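Class D beta-lactamase (Fusobacterium nucleatum subsp. polymorphum, PDB 4IED) probably hydrolyses the ring of beta-lactam antibiotics, giving substituted beta-amino acids, as a class D serine enzyme that underlies resistance. Local coordinates at residues Glu245-Lys248 and Asn249-Val252. Numbering follows the deposited sequence.
Sequences EYFK and NINV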
# COMPACT_ATOMS: atom_id res chain seq x y z
N GLU A 245 -4.96 -4.81 16.10
CA GLU A 245 -4.97 -4.75 17.57
C GLU A 245 -5.11 -3.27 17.98
O GLU A 245 -5.85 -2.94 18.90
CB GLU A 245 -3.70 -5.42 18.15
CG GLU A 245 -3.80 -6.95 18.12
CD GLU A 245 -2.67 -7.75 18.75
OE1 GLU A 245 -2.15 -7.32 19.80
OE2 GLU A 245 -2.42 -8.90 18.18
N TYR A 246 -4.40 -2.36 17.32
CA TYR A 246 -4.54 -0.95 17.66
C TYR A 246 -5.96 -0.48 17.38
O TYR A 246 -6.57 0.22 18.23
CB TYR A 246 -3.55 -0.10 16.80
CG TYR A 246 -3.80 1.40 16.94
CD1 TYR A 246 -3.33 2.05 18.03
CD2 TYR A 246 -4.50 2.11 16.00
CE1 TYR A 246 -3.55 3.40 18.29
CE2 TYR A 246 -4.78 3.48 16.24
CZ TYR A 246 -4.28 4.10 17.35
OH TYR A 246 -4.47 5.47 17.59
N PHE A 247 -6.53 -0.80 16.22
CA PHE A 247 -7.89 -0.31 15.91
C PHE A 247 -8.98 -0.96 16.76
O PHE A 247 -10.00 -0.32 17.01
CB PHE A 247 -8.18 -0.36 14.44
CG PHE A 247 -7.48 0.72 13.66
CD1 PHE A 247 -7.89 2.06 13.81
CD2 PHE A 247 -6.51 0.42 12.76
CE1 PHE A 247 -7.26 3.05 13.20
CE2 PHE A 247 -5.86 1.48 12.09
CZ PHE A 247 -6.28 2.77 12.28
N LYS A 248 -8.70 -2.14 17.35
CA LYS A 248 -9.64 -2.73 18.31
C LYS A 248 -9.51 -1.96 19.63
O LYS A 248 -10.56 -1.65 20.28
CB LYS A 248 -9.33 -4.21 18.49
CG LYS A 248 -9.91 -5.06 17.33
CD LYS A 248 -9.65 -6.53 17.39
CE LYS A 248 -8.17 -6.98 17.37
NZ LYS A 248 -8.05 -8.41 17.62
N ASN A 249 -8.29 -1.58 20.05
CA ASN A 249 -8.05 -0.80 21.28
C ASN A 249 -8.80 0.53 21.32
O ASN A 249 -9.27 0.96 22.36
CB ASN A 249 -6.54 -0.53 21.43
CG ASN A 249 -6.21 0.18 22.73
OD1 ASN A 249 -5.81 1.35 22.74
ND2 ASN A 249 -6.32 -0.50 23.80
N ILE A 250 -8.92 1.15 20.17
CA ILE A 250 -9.58 2.41 20.04
C ILE A 250 -11.03 2.28 19.53
O ILE A 250 -11.69 3.26 19.19
CB ILE A 250 -8.81 3.50 19.30
CG1 ILE A 250 -8.57 3.15 17.84
CG2 ILE A 250 -7.46 3.80 19.92
CD1 ILE A 250 -8.26 4.37 17.00
N ASN A 251 -11.53 1.03 19.55
CA ASN A 251 -12.95 0.75 19.27
C ASN A 251 -13.45 1.14 17.88
O ASN A 251 -14.59 1.29 17.69
CB ASN A 251 -13.76 1.39 20.39
CG ASN A 251 -13.48 0.68 21.75
OD1 ASN A 251 -13.95 -0.49 21.90
ND2 ASN A 251 -12.77 1.33 22.78
N VAL A 252 -12.53 1.23 16.90
CA VAL A 252 -12.84 1.42 15.52
C VAL A 252 -13.31 0.11 14.87
O VAL A 252 -14.28 0.03 14.10
CB VAL A 252 -11.64 2.09 14.80
CG1 VAL A 252 -11.85 2.10 13.28
CG2 VAL A 252 -11.46 3.52 15.31
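V252 N donates to F247 O at 3.0 Å, and N251 N to K248 O at 2.9 Å, where the last helix stops. The two bonds differ in direction. V252 N lies nearly on the line of the F247 carbonyl (166° at the oxygen), whereas N251 N sits well above the plane of the K248 carbonyl. Just before them the i to i+4 hydrogen bonds of the helix persist: N249 N to E245 O at 3.0 Å and I250 N to Y246 O at 3.2 Å. N251 then turns the chain with a positive phi of 61°.

I250 places its CD1 methyl beside both aromatic residues. I250 CD1 is 3.7 Å from Y246 CE2 and 4.0 Å from F247 CD1. It meets each ring obliquely. With CG1 of I250 between the backbone N and the carbonyl carbon (chi1 64°) and the chain then extended, CD1 reaches back to the two rings. V252 lies alongside F247, its CB 3.9 Å from F247 CD1. The rings also pack on each other: CD2 of Y246 lies over the centre of the F247 ring. Both rings touch V33 of strand 29-35, while F247 and V252 touch I215 of strand 208-216. The bonds from V252 N and N251 N, with the positive phi of N251, define a Schellman motif. It ends helix 238-249, which packs on the antiparallel sheet of the beta-lactamase fold.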